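Local coordinates for shikimate dehydrogenase-like protein HI_0607 (Haemophilus influenzae, PDB 1NPY) that catalyses the NADP(+)-dependent oxidation of shikimate to 3-dehydroshikimate in vitro, though much less actively than classical AroE enzymes, so its biological substrate may be different, at residues T6-S11 and L55-C60; E112-N117 and G229-S234; E68-F73 and E85-I90. One frame throughout, in Å; residues are numbered along the deposited sequence.

Contact 1. Residues T6-S11 and L55-C60; sequences TQLCMS and LGIRGC
Met-10 and Ile-57 meet where strand 7-12 faces the loop leading into strand 59-62, on the side of helix 45-55, and every side-chain atom of Met-10 takes part. Met-10 CB only skirts Gly-59 O. Met-10 CG, set between the backbone N and the carbonyl carbon (chi1 65°), lies 3.5 Å from Gly-59 O and also touches Cys-60 SG. Farther out, Met-10 SD sits 3.7 Å from Ile-57 CG2, with Ile-57 CD1 at nearly the same range, and the two side chains cross at about a right angle. The Met-10 chain bends at chi3 (-86°), and Met-10 CE ends 3.9 Å from Cys-60 SG. A flexible, unbranched methionine suits a place where one chain must touch both a branched aliphatic and a thiol. Leu-8 lies side by side with Ile-57, its CD2 3.9 Å from Ile-57 CD1.

The backbones are joined by two hydrogen bonds: Arg-58 N reaches Leu-8 O at 3.0 Å, nearly along the C=O axis, and Met-10 N reaches Gly-59 O at 2.9 Å from above the carbonyl plane. Gly-59 N, buried here, has no partner. A water held between Leu-8 N and Gly-56 O continues the link before strand 59-62 begins. On the other face, Cys-9 SG packs 3.9 Å from Arg-58 CB and lies over Gly-59, where the absence of a side chain accommodates the sulfur. The arginine then leads away, its NE bonding Tyr-250 O and its NH1 forming a salt bridge with Asp-93.

Gly-56, at positive phi, closes helix 45-55 with a Schellman motif, and Val-52 of that helix touches both Met-10 and Ile-57. The arrangement is that of a beta-alpha-beta crossover: helix 45-55 carries the chain from strand 35-40 across strand 7-12 to strand 59-62.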
ATOM      1  N   THR A   6       5.117  28.600   2.260  1.00 11.39           N
ATOM      2  CA  THR A   6       4.387  27.408   1.834  1.00 11.01           C
ATOM      3  C   THR A   6       5.340  26.222   1.909  1.00  9.99           C
ATOM      4  O   THR A   6       6.484  26.294   1.443  1.00 10.69           O
ATOM      5  CB  THR A   6       3.945  27.570   0.373  1.00 11.52           C
ATOM      6  OG1 THR A   6       3.070  28.693   0.250  1.00 10.32           O
ATOM      7  CG2 THR A   6       3.139  26.380  -0.136  1.00 10.52           C
ATOM      8  N   GLN A   7       4.867  25.132   2.499  1.00  9.70           N
ATOM      9  CA  GLN A   7       5.681  23.927   2.575  1.00 10.57           C
ATOM     10  C   GLN A   7       5.459  23.062   1.335  1.00 10.20           C
ATOM     11  O   GLN A   7       4.324  22.891   0.915  1.00 11.00           O
ATOM     12  CB  GLN A   7       5.384  23.168   3.859  1.00 10.62           C
ATOM     13  CG  GLN A   7       5.816  24.034   5.056  1.00 16.07           C
ATOM     14  CD  GLN A   7       4.754  24.267   6.124  1.00 27.02           C
ATOM     15  OE1 GLN A   7       4.741  23.550   7.130  1.00 25.70           O
ATOM     16  NE2 GLN A   7       3.909  25.298   5.950  1.00 33.49           N
ATOM     17  N   LEU A   8       6.532  22.511   0.778  1.00  9.45           N
ATOM     18  CA  LEU A   8       6.414  21.574  -0.345  1.00  9.26           C
ATOM     19  C   LEU A   8       6.470  20.134   0.149  1.00  8.48           C
ATOM     20  O   LEU A   8       7.372  19.741   0.902  1.00  8.06           O
ATOM     21  CB  LEU A   8       7.524  21.807  -1.360  1.00 10.09           C
ATOM     22  CG  LEU A   8       7.595  20.838  -2.538  1.00 10.04           C
ATOM     23  CD1 LEU A   8       6.366  20.870  -3.414  1.00  7.81           C
ATOM     24  CD2 LEU A   8       8.850  21.145  -3.347  1.00  9.14           C
ATOM     25  N   CYS A   9       5.478  19.348  -0.252  1.00  7.16           N
ATOM     26  CA  CYS A   9       5.526  17.912  -0.101  1.00  6.37           C
ATOM     27  C   CYS A   9       5.533  17.347  -1.522  1.00  7.19           C
ATOM     28  O   CYS A   9       5.147  18.047  -2.479  1.00  7.86           O
ATOM     29  CB  CYS A   9       4.357  17.338   0.691  1.00  7.03           C
ATOM     30  SG  CYS A   9       4.467  17.795   2.433  1.00 10.23           S
ATOM     31  N   MET A  10       6.042  16.135  -1.632  1.00  6.66           N
ATOM     32  CA  MET A  10       6.361  15.626  -2.965  1.00  7.62           C
ATOM     33  C   MET A  10       6.425  14.111  -3.047  1.00  8.25           C
ATOM     34  O   MET A  10       6.243  13.404  -2.049  1.00  7.76           O
ATOM     35  CB  MET A  10       7.717  16.206  -3.372  1.00  8.69           C
ATOM     36  CG  MET A  10       8.924  15.776  -2.554  1.00  9.62           C
ATOM     37  SD  MET A  10      10.455  16.427  -3.216  1.00 14.13           S
ATOM     38  CE  MET A  10      10.796  15.155  -4.411  1.00 11.45           C
ATOM     39  N   SER A  11       6.652  13.614  -4.263  1.00  8.90           N
ATOM     40  CA  SER A  11       6.922  12.192  -4.430  1.00  8.53           C
ATOM     41  C   SER A  11       8.090  12.033  -5.424  1.00  8.34           C
ATOM     42  O   SER A  11       8.371  12.934  -6.216  1.00  8.09           O
ATOM     43  CB  SER A  11       5.711  11.438  -4.952  1.00 10.29           C
ATOM     44  OG  SER A  11       5.339  11.816  -6.261  1.00 10.81           O
ATOM     45  N   LEU A  55      16.877  21.483   1.022  1.00 10.85           N
ATOM     46  CA  LEU A  55      15.901  22.478   0.602  1.00 10.24           C
ATOM     47  C   LEU A  55      14.766  22.644   1.590  1.00  9.82           C
ATOM     48  O   LEU A  55      13.934  23.526   1.414  1.00 10.86           O
ATOM     49  CB  LEU A  55      15.337  22.107  -0.762  1.00 10.47           C
ATOM     50  CG  LEU A  55      16.337  22.101  -1.917  1.00 10.53           C
ATOM     51  CD1 LEU A  55      15.697  21.557  -3.169  1.00 11.90           C
ATOM     52  CD2 LEU A  55      16.925  23.469  -2.186  1.00 14.03           C
ATOM     53  N   GLY A  56      14.764  21.847   2.651  1.00 10.21           N
ATOM     54  CA  GLY A  56      13.713  21.937   3.644  1.00  9.99           C
ATOM     55  C   GLY A  56      12.357  21.482   3.136  1.00 10.48           C
ATOM     56  O   GLY A  56      11.330  21.905   3.661  1.00 11.80           O
ATOM     57  N   ILE A  57      12.332  20.547   2.195  1.00 10.34           N
ATOM     58  CA  ILE A  57      11.091  19.949   1.714  1.00  9.24           C
ATOM     59  C   ILE A  57      10.536  19.090   2.862  1.00  9.14           C
ATOM     60  O   ILE A  57      11.263  18.343   3.486  1.00  8.33           O
ATOM     61  CB  ILE A  57      11.410  19.154   0.419  1.00 10.15           C
ATOM     62  CG1 ILE A  57      11.750  20.169  -0.682  1.00 10.31           C
ATOM     63  CG2 ILE A  57      10.317  18.167   0.097  1.00 11.24           C
ATOM     64  CD1 ILE A  57      12.190  19.612  -2.014  1.00 10.92           C
ATOM     65  N   ARG A  58       9.246  19.189   3.162  1.00  8.58           N
ATOM     66  CA  ARG A  58       8.671  18.586   4.349  1.00  8.34           C
ATOM     67  C   ARG A  58       8.434  17.090   4.282  1.00  7.60           C
ATOM     68  O   ARG A  58       8.646  16.365   5.251  1.00  6.67           O
ATOM     69  CB  ARG A  58       7.324  19.260   4.583  1.00  8.46           C
ATOM     70  CG  ARG A  58       6.481  18.693   5.697  1.00  7.93           C
ATOM     71  CD  ARG A  58       7.152  18.576   7.038  1.00 12.19           C
ATOM     72  NE  ARG A  58       6.281  17.904   7.987  1.00  9.46           N
ATOM     73  CZ  ARG A  58       6.634  17.451   9.176  1.00 12.29           C
ATOM     74  NH1 ARG A  58       7.891  17.543   9.581  1.00  9.96           N
ATOM     75  NH2 ARG A  58       5.739  16.846   9.957  1.00 13.52           N
ATOM     76  N   GLY A  59       8.001  16.621   3.116  1.00  7.56           N
ATOM     77  CA  GLY A  59       7.491  15.265   3.027  1.00  8.24           C
ATOM     78  C   GLY A  59       7.768  14.728   1.636  1.00  8.24           C
ATOM     79  O   GLY A  59       7.696  15.481   0.678  1.00  8.40           O
ATOM     80  N   CYS A  60       8.151  13.461   1.536  1.00  8.27           N
ATOM     81  CA  CYS A  60       8.379  12.855   0.217  1.00  7.25           C
ATOM     82  C   CYS A  60       7.903  11.398   0.157  1.00  8.19           C
ATOM     83  O   CYS A  60       8.444  10.520   0.841  1.00 10.18           O
ATOM     84  CB  CYS A  60       9.877  12.964  -0.126  1.00  8.03           C
ATOM     85  SG  CYS A  60      10.319  12.340  -1.783  1.00 11.44           S
TER
HETATM   86  O   HOH W   1       9.124  23.109   2.037  1.00 15.39           O

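Contact 2. Residues E112-N117 and G229-S234; sequences EKYHLN and GKQTIS
Ile-233 sits over one face of the Tyr-114 ring, and this is the tightly packed part of the contact. Its CG1 is 3.8 Å from the ring centroid and only 6° off the normal, a CH-pi arrangement over the ring centre. CD1 of the same isoleucine lies near CG and CD2 at the root of the ring, with Ile-233 CD1 3.7 Å from Tyr-114 CD2, while CG2 comes near CE2. The two side chains slide past each other in opposite directions. Leu-116 adds a more distant flank, its CD1 4.4 Å from Ile-233 CD1, and also touches Val-208 and Phe-143. Branched aliphatics fit this inner side, where Ile-233 is buried and packs on Phe-210 as well.

On the partly exposed side the contact is held less specifically, by a polar group set against carbon. Gln-231 extends from the strand with CG anti to the backbone N (chi1 -179°), and its amide plane is inclined 49° to the tyrosine ring. Gln-231 NE2 is 3.5 Å from Tyr-114 CB and 3.3 Å from Leu-116 CD2, neither pair a hydrogen bond. Glutamine is long enough to carry its amide from the strand to the ring and to Leu-116, and it stays polar where the contact is partly exposed. Thr-232 O approaches the ring obliquely, 3.8 Å from Tyr-114 CE1.

His-115, at positive phi, is the C-prime residue of a Schellman motif that closes helix 102-113; Tyr-114 points toward the strand, and the end of Leu-116 comes round to it. Strand 231-233 is the outermost strand beside 208-211 in a six-stranded parallel sheet. The residues just after helix 102-113 pack on one face of this edge strand, in the Rossmann-type domain thought to bind NADP(+).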
ATOM      1  N   GLU A 112      -7.729  -4.370  11.038  1.00 14.61           N
ATOM      2  CA  GLU A 112      -8.481  -3.924  12.206  1.00 17.51           C
ATOM      3  C   GLU A 112      -9.873  -3.405  11.851  1.00 16.98           C
ATOM      4  O   GLU A 112     -10.877  -3.791  12.454  1.00 17.33           O
ATOM      5  CB  GLU A 112      -7.687  -2.849  12.944  1.00 18.60           C
ATOM      6  CG  GLU A 112      -8.426  -2.386  14.192  1.00 23.17           C
ATOM      7  CD  GLU A 112      -7.557  -1.545  15.104  1.00 31.60           C
ATOM      8  OE1 GLU A 112      -7.719  -0.306  15.093  1.00 37.04           O
ATOM      9  OE2 GLU A 112      -6.735  -2.132  15.843  1.00 37.85           O
ATOM     10  N   LYS A 113      -9.950  -2.523  10.862  1.00 16.66           N
ATOM     11  CA  LYS A 113     -11.218  -1.921  10.474  1.00 16.81           C
ATOM     12  C   LYS A 113     -12.293  -2.950  10.152  1.00 16.68           C
ATOM     13  O   LYS A 113     -13.440  -2.828  10.569  1.00 16.98           O
ATOM     14  CB  LYS A 113     -11.024  -1.014   9.264  1.00 17.72           C
ATOM     15  CG  LYS A 113     -12.323  -0.380   8.831  1.00 22.47           C
ATOM     16  CD  LYS A 113     -12.101   0.684   7.771  1.00 26.50           C
ATOM     17  CE  LYS A 113     -13.438   1.108   7.182  1.00 30.68           C
ATOM     18  NZ  LYS A 113     -13.235   2.413   6.495  1.00 32.98           N
ATOM     19  N   TYR A 114     -11.910  -3.988   9.431  1.00 15.51           N
ATOM     20  CA  TYR A 114     -12.821  -5.050   9.021  1.00 15.83           C
ATOM     21  C   TYR A 114     -12.940  -6.166  10.070  1.00 15.82           C
ATOM     22  O   TYR A 114     -13.581  -7.198   9.834  1.00 15.45           O
ATOM     23  CB  TYR A 114     -12.379  -5.579   7.654  1.00 16.33           C
ATOM     24  CG  TYR A 114     -12.801  -4.685   6.507  1.00 16.26           C
ATOM     25  CD1 TYR A 114     -14.061  -4.823   5.943  1.00 19.73           C
ATOM     26  CD2 TYR A 114     -11.980  -3.659   6.058  1.00 16.13           C
ATOM     27  CE1 TYR A 114     -14.481  -3.999   4.922  1.00 21.87           C
ATOM     28  CE2 TYR A 114     -12.386  -2.822   5.055  1.00 17.21           C
ATOM     29  CZ  TYR A 114     -13.635  -3.008   4.484  1.00 21.06           C
ATOM     30  OH  TYR A 114     -14.070  -2.186   3.478  1.00 23.05           O
ATOM     31  N   HIS A 115     -12.322  -5.967  11.228  1.00 15.98           N
ATOM     32  CA  HIS A 115     -12.355  -6.932  12.331  1.00 18.67           C
ATOM     33  C   HIS A 115     -12.020  -8.345  11.871  1.00 17.44           C
ATOM     34  O   HIS A 115     -12.717  -9.324  12.174  1.00 17.92           O
ATOM     35  CB  HIS A 115     -13.719  -6.899  13.007  1.00 19.68           C
ATOM     36  CG  HIS A 115     -14.163  -5.528  13.398  1.00 25.69           C
ATOM     37  ND1 HIS A 115     -13.495  -4.771  14.337  1.00 32.41           N
ATOM     38  CD2 HIS A 115     -15.232  -4.797  13.006  1.00 30.94           C
ATOM     39  CE1 HIS A 115     -14.126  -3.621  14.494  1.00 30.82           C
ATOM     40  NE2 HIS A 115     -15.179  -3.611  13.697  1.00 31.98           N
ATOM     41  N   LEU A 116     -10.948  -8.468  11.097  1.00 15.81           N
ATOM     42  CA  LEU A 116     -10.585  -9.792  10.613  1.00 15.88           C
ATOM     43  C   LEU A 116     -10.120 -10.584  11.825  1.00 16.06           C
ATOM     44  O   LEU A 116      -9.452 -10.049  12.703  1.00 16.85           O
ATOM     45  CB  LEU A 116      -9.463  -9.739   9.571  1.00 15.77           C
ATOM     46  CG  LEU A 116      -9.860  -8.899   8.355  1.00 14.24           C
ATOM     47  CD1 LEU A 116      -8.843  -9.057   7.249  1.00 12.60           C
ATOM     48  CD2 LEU A 116     -11.251  -9.254   7.803  1.00 16.30           C
ATOM     49  N   ASN A 117     -10.469 -11.864  11.823  1.00 17.43           N
ATOM     50  CA  ASN A 117     -10.292 -12.794  12.939  1.00 18.62           C
ATOM     51  C   ASN A 117      -8.905 -13.428  12.850  1.00 17.59           C
ATOM     52  O   ASN A 117      -8.641 -14.190  11.909  1.00 16.87           O
ATOM     53  CB  ASN A 117     -11.366 -13.863  12.729  1.00 19.86           C
ATOM     54  CG  ASN A 117     -11.369 -14.947  13.787  1.00 24.10           C
ATOM     55  OD1 ASN A 117     -12.233 -15.831  13.751  1.00 34.41           O
ATOM     56  ND2 ASN A 117     -10.443 -14.880  14.730  1.00 24.28           N
ATOM     57  N   GLY A 229     -21.958 -12.920  -1.725  1.00 14.51           N
ATOM     58  CA  GLY A 229     -22.226 -12.280  -0.451  1.00 16.02           C
ATOM     59  C   GLY A 229     -21.116 -12.343   0.575  1.00 16.02           C
ATOM     60  O   GLY A 229     -21.371 -12.357   1.786  1.00 16.01           O
ATOM     61  N   LYS A 230     -19.877 -12.354   0.089  1.00 15.04           N
ATOM     62  CA  LYS A 230     -18.713 -12.400   0.962  1.00 16.09           C
ATOM     63  C   LYS A 230     -18.301 -10.959   1.296  1.00 15.55           C
ATOM     64  O   LYS A 230     -18.693 -10.028   0.599  1.00 15.69           O
ATOM     65  CB  LYS A 230     -17.568 -13.122   0.246  1.00 14.55           C
ATOM     66  CG  LYS A 230     -17.890 -14.487  -0.333  1.00 17.12           C
ATOM     67  CD  LYS A 230     -18.491 -15.394   0.726  1.00 18.56           C
ATOM     68  CE  LYS A 230     -18.603 -16.850   0.345  1.00 16.64           C
ATOM     69  NZ  LYS A 230     -18.964 -17.691   1.529  1.00 17.16           N
ATOM     70  N   GLN A 231     -17.533 -10.772   2.360  1.00 15.10           N
ATOM     71  CA  GLN A 231     -16.957  -9.481   2.694  1.00 15.17           C
ATOM     72  C   GLN A 231     -15.843  -9.189   1.701  1.00 14.33           C
ATOM     73  O   GLN A 231     -15.100 -10.105   1.358  1.00 14.32           O
ATOM     74  CB  GLN A 231     -16.388  -9.541   4.104  1.00 15.78           C
ATOM     75  CG  GLN A 231     -15.769  -8.254   4.592  1.00 22.10           C
ATOM     76  CD  GLN A 231     -15.351  -8.349   6.045  1.00 29.13           C
ATOM     77  OE1 GLN A 231     -16.198  -8.396   6.934  1.00 36.74           O
ATOM     78  NE2 GLN A 231     -14.050  -8.384   6.290  1.00 32.41           N
ATOM     79  N   THR A 232     -15.774  -7.969   1.189  1.00 14.44           N
ATOM     80  CA  THR A 232     -14.676  -7.571   0.313  1.00 14.13           C
ATOM     81  C   THR A 232     -13.940  -6.316   0.766  1.00 13.89           C
ATOM     82  O   THR A 232     -14.526  -5.406   1.353  1.00 14.62           O
ATOM     83  CB  THR A 232     -15.132  -7.320  -1.117  1.00 13.95           C
ATOM     84  OG1 THR A 232     -16.064  -6.235  -1.170  1.00 17.24           O
ATOM     85  CG2 THR A 232     -15.832  -8.497  -1.722  1.00 13.93           C
ATOM     86  N   ILE A 233     -12.641  -6.323   0.500  1.00 11.97           N
ATOM     87  CA  ILE A 233     -11.720  -5.206   0.709  1.00 12.60           C
ATOM     88  C   ILE A 233     -11.000  -4.970  -0.613  1.00 12.83           C
ATOM     89  O   ILE A 233     -10.441  -5.914  -1.156  1.00 11.12           O
ATOM     90  CB  ILE A 233     -10.696  -5.528   1.813  1.00 12.37           C
ATOM     91  CG1 ILE A 233     -11.426  -6.038   3.052  1.00 14.30           C
ATOM     92  CG2 ILE A 233      -9.859  -4.278   2.189  1.00 14.61           C
ATOM     93  CD1 ILE A 233     -10.493  -6.408   4.157  1.00 12.47           C
ATOM     94  N   SER A 234     -11.041  -3.749  -1.139  1.00 13.97           N
ATOM     95  CA  SER A 234     -10.578  -3.465  -2.491  1.00 15.31           C
ATOM     96  C   SER A 234      -9.283  -2.680  -2.414  1.00 14.91           C
ATOM     97  O   SER A 234      -9.008  -2.061  -1.393  1.00 12.43           O
ATOM     98  CB  SER A 234     -11.658  -2.645  -3.207  1.00 18.02           C
ATOM     99  OG  SER A 234     -11.044  -1.784  -4.145  1.00 22.34           O
TER

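Contact 3. Residues E68-F73 and E85-I90; sequences ETCMPF and ESVNTI
Next to Lys-67, the inferred proton donor/acceptor of the substrate-binding domain, a type I turn from Glu-68 to Met-71 packs against the segment that leads into strand 89-93, and Glu-68 reaches Ser-86. The Glu-68 chain bends at chi2 (79°), and its OE2 accepts a hydrogen bond of 2.9 Å from Ser-86 OG. The hydroxyl comes to the anti side of that oxygen, 26° out of the carboxylate plane. A small serine suits this place: its OG, anti to the backbone N (chi1 -170°), bonds the glutamate, while the side chain also touches Lys-67. Ser-86 O is held by Asn-101 ND2. Segment 85-90 is bonded to Lys-67 through the backbone of Val-87, while 68-73 follows Lys-67 directly in sequence.

The rest of the packing is largely apolar. Cys-70 SG lies 3.8 Å from Val-87 CB, a compact thiol against a beta-branched side chain in a buried position. Met-71 crosses Val-87 obliquely, its CG 3.7 Å from Val-87 CG2. Glu-85 ends the preceding helix as the C-prime residue of a Schellman motif. Its side chain and that of Met-71 cross at about a right angle. Met-71 SD stops 3.7 Å from Glu-85 O, and the bend at chi3 brings Met-71 CE to 3.8 Å from Glu-85 OE2.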
ATOM      1  N   GLU A  68      13.955   0.915  -1.724  1.00 10.41           N
ATOM      2  CA  GLU A  68      15.116   0.460  -0.964  1.00 11.70           C
ATOM      3  C   GLU A  68      16.380   1.301  -1.134  1.00 11.47           C
ATOM      4  O   GLU A  68      17.114   1.529  -0.170  1.00 10.90           O
ATOM      5  CB  GLU A  68      15.427  -1.001  -1.281  1.00 13.08           C
ATOM      6  CG  GLU A  68      14.265  -1.934  -1.004  1.00 17.73           C
ATOM      7  CD  GLU A  68      13.195  -1.940  -2.077  1.00 24.74           C
ATOM      8  OE1 GLU A  68      13.539  -1.827  -3.277  1.00 27.45           O
ATOM      9  OE2 GLU A  68      11.999  -2.062  -1.700  1.00 32.48           O
ATOM     10  N   THR A  69      16.628   1.775  -2.349  1.00 12.01           N
ATOM     11  CA  THR A  69      17.819   2.599  -2.586  1.00 11.42           C
ATOM     12  C   THR A  69      17.840   3.942  -1.871  1.00 10.92           C
ATOM     13  O   THR A  69      18.921   4.493  -1.683  1.00 10.59           O
ATOM     14  CB  THR A  69      18.139   2.801  -4.086  1.00 12.21           C
ATOM     15  OG1 THR A  69      17.061   3.468  -4.759  1.00 10.95           O
ATOM     16  CG2 THR A  69      18.319   1.458  -4.807  1.00 14.15           C
ATOM     17  N   CYS A  70      16.682   4.483  -1.470  1.00  8.72           N
ATOM     18  CA  CYS A  70      16.680   5.692  -0.672  1.00  8.25           C
ATOM     19  C   CYS A  70      17.206   5.486   0.756  1.00  9.00           C
ATOM     20  O   CYS A  70      17.571   6.447   1.423  1.00  8.89           O
ATOM     21  CB  CYS A  70      15.265   6.292  -0.580  1.00  7.75           C
ATOM     22  SG  CYS A  70      14.053   5.382   0.400  1.00 10.79           S
ATOM     23  N   MET A  71      17.200   4.264   1.260  1.00 10.13           N
ATOM     24  CA  MET A  71      17.324   4.036   2.690  1.00 10.78           C
ATOM     25  C   MET A  71      18.675   4.453   3.289  1.00 11.60           C
ATOM     26  O   MET A  71      18.694   4.981   4.398  1.00  9.97           O
ATOM     27  CB  MET A  71      16.980   2.584   3.015  1.00 11.66           C
ATOM     28  CG  MET A  71      15.524   2.258   2.697  1.00 10.71           C
ATOM     29  SD  MET A  71      14.972   0.600   3.107  1.00 13.44           S
ATOM     30  CE  MET A  71      15.192   0.522   4.799  1.00 14.31           C
ATOM     31  N   PRO A  72      19.784   4.241   2.588  1.00 11.83           N
ATOM     32  CA  PRO A  72      21.098   4.667   3.091  1.00 12.57           C
ATOM     33  C   PRO A  72      21.210   6.157   3.397  1.00 12.25           C
ATOM     34  O   PRO A  72      22.092   6.608   4.129  1.00 12.39           O
ATOM     35  CB  PRO A  72      22.035   4.267   1.954  1.00 13.77           C
ATOM     36  CG  PRO A  72      21.400   3.095   1.339  1.00 15.21           C
ATOM     37  CD  PRO A  72      19.921   3.486   1.333  1.00 12.33           C
ATOM     38  N   PHE A  73      20.279   6.934   2.852  1.00 11.00           N
ATOM     39  CA  PHE A  73      20.358   8.387   2.939  1.00 11.21           C
ATOM     40  C   PHE A  73      19.429   8.985   3.995  1.00 11.51           C
ATOM     41  O   PHE A  73      19.336  10.203   4.120  1.00 13.04           O
ATOM     42  CB  PHE A  73      20.123   8.969   1.541  1.00  9.72           C
ATOM     43  CG  PHE A  73      21.083   8.414   0.535  1.00 10.82           C
ATOM     44  CD1 PHE A  73      22.446   8.620   0.724  1.00 12.90           C
ATOM     45  CD2 PHE A  73      20.650   7.539  -0.441  1.00 11.71           C
ATOM     46  CE1 PHE A  73      23.358   8.002  -0.103  1.00 14.19           C
ATOM     47  CE2 PHE A  73      21.554   6.960  -1.298  1.00 10.58           C
ATOM     48  CZ  PHE A  73      22.912   7.189  -1.110  1.00 10.92           C
ATOM     49  N   GLU A  85      11.625  -3.814   5.313  1.00 14.81           N
ATOM     50  CA  GLU A  85      12.850  -3.220   4.784  1.00 15.86           C
ATOM     51  C   GLU A  85      12.618  -2.475   3.473  1.00 13.90           C
ATOM     52  O   GLU A  85      13.278  -2.676   2.458  1.00 12.96           O
ATOM     53  CB  GLU A  85      13.996  -4.239   4.726  1.00 18.51           C
ATOM     54  CG  GLU A  85      14.371  -4.772   6.108  1.00 22.93           C
ATOM     55  CD  GLU A  85      14.840  -3.765   7.162  1.00 29.21           C
ATOM     56  OE1 GLU A  85      14.853  -4.165   8.356  1.00 28.87           O
ATOM     57  OE2 GLU A  85      15.201  -2.589   6.897  1.00 27.22           O
ATOM     58  N   SER A  86      11.623  -1.593   3.491  1.00 12.12           N
ATOM     59  CA  SER A  86      11.240  -0.832   2.305  1.00 12.06           C
ATOM     60  C   SER A  86      10.548   0.439   2.783  1.00 11.42           C
ATOM     61  O   SER A  86       9.681   0.342   3.647  1.00 12.47           O
ATOM     62  CB  SER A  86      10.221  -1.622   1.478  1.00 12.84           C
ATOM     63  OG  SER A  86       9.993  -1.045   0.206  1.00 16.50           O
ATOM     64  N   VAL A  87      10.855   1.585   2.186  1.00  9.47           N
ATOM     65  CA  VAL A  87      10.335   2.893   2.565  1.00 10.20           C
ATOM     66  C   VAL A  87       9.441   3.451   1.469  1.00  9.90           C
ATOM     67  O   VAL A  87       9.834   3.444   0.292  1.00 10.71           O
ATOM     68  CB  VAL A  87      11.501   3.875   2.790  1.00 10.62           C
ATOM     69  CG1 VAL A  87      11.026   5.305   3.000  1.00 10.27           C
ATOM     70  CG2 VAL A  87      12.285   3.444   4.024  1.00  9.47           C
ATOM     71  N   ASN A  88       8.266   3.958   1.826  1.00  8.72           N
ATOM     72  CA  ASN A  88       7.428   4.665   0.858  1.00  7.36           C
ATOM     73  C   ASN A  88       7.099   6.095   1.294  1.00  7.85           C
ATOM     74  O   ASN A  88       6.401   6.837   0.614  1.00  6.95           O
ATOM     75  CB  ASN A  88       6.177   3.868   0.505  1.00 10.66           C
ATOM     76  CG  ASN A  88       5.026   4.151   1.454  1.00  8.18           C
ATOM     77  OD1 ASN A  88       5.295   4.436   2.623  1.00  8.33           O
ATOM     78  ND2 ASN A  88       3.772   4.100   0.970  1.00  7.61           N
ATOM     79  N   THR A  89       7.647   6.518   2.425  1.00  7.35           N
ATOM     80  CA  THR A  89       7.332   7.828   3.002  1.00  8.09           C
ATOM     81  C   THR A  89       8.513   8.392   3.775  1.00  8.77           C
ATOM     82  O   THR A  89       9.054   7.683   4.615  1.00  9.25           O
ATOM     83  CB  THR A  89       6.203   7.719   4.032  1.00  9.20           C
ATOM     84  OG1 THR A  89       5.076   7.110   3.393  1.00  7.90           O
ATOM     85  CG2 THR A  89       5.743   9.087   4.448  1.00 10.14           C
ATOM     86  N   ILE A  90       8.907   9.635   3.486  1.00  7.22           N
ATOM     87  CA  ILE A  90       9.927  10.331   4.262  1.00  9.30           C
ATOM     88  C   ILE A  90       9.328  11.609   4.821  1.00  8.96           C
ATOM     89  O   ILE A  90       8.684  12.363   4.091  1.00  8.07           O
ATOM     90  CB  ILE A  90      11.132  10.670   3.348  1.00  8.80           C
ATOM     91  CG1 ILE A  90      11.706   9.412   2.698  1.00  9.66           C
ATOM     92  CG2 ILE A  90      12.189  11.422   4.124  1.00 12.14           C
ATOM     93  CD1 ILE A  90      12.512   9.696   1.471  1.00  9.71           C
TER

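In the fold
From the N terminus, contact 1 closes first, bringing strand 7-12 beside strand 59-62 after a long excursion through two helices and strand 35-40. Contact 3 follows almost at once and closes a short loop, 68-73 to 85-90, on the same mixed sheet. The two touch where Cys-60 O and Ile-90 N, 2.8 Å apart, probably form a hydrogen bond between neighbouring strands. Contact 2 opens last and spans the parallel sheet, from the end of helix 102-113 to strand 231-233. The three are in series, with none nested or crossed. Contact 2 lies across the chain's centre from the others, its centre about 35 Å from that of contact 1.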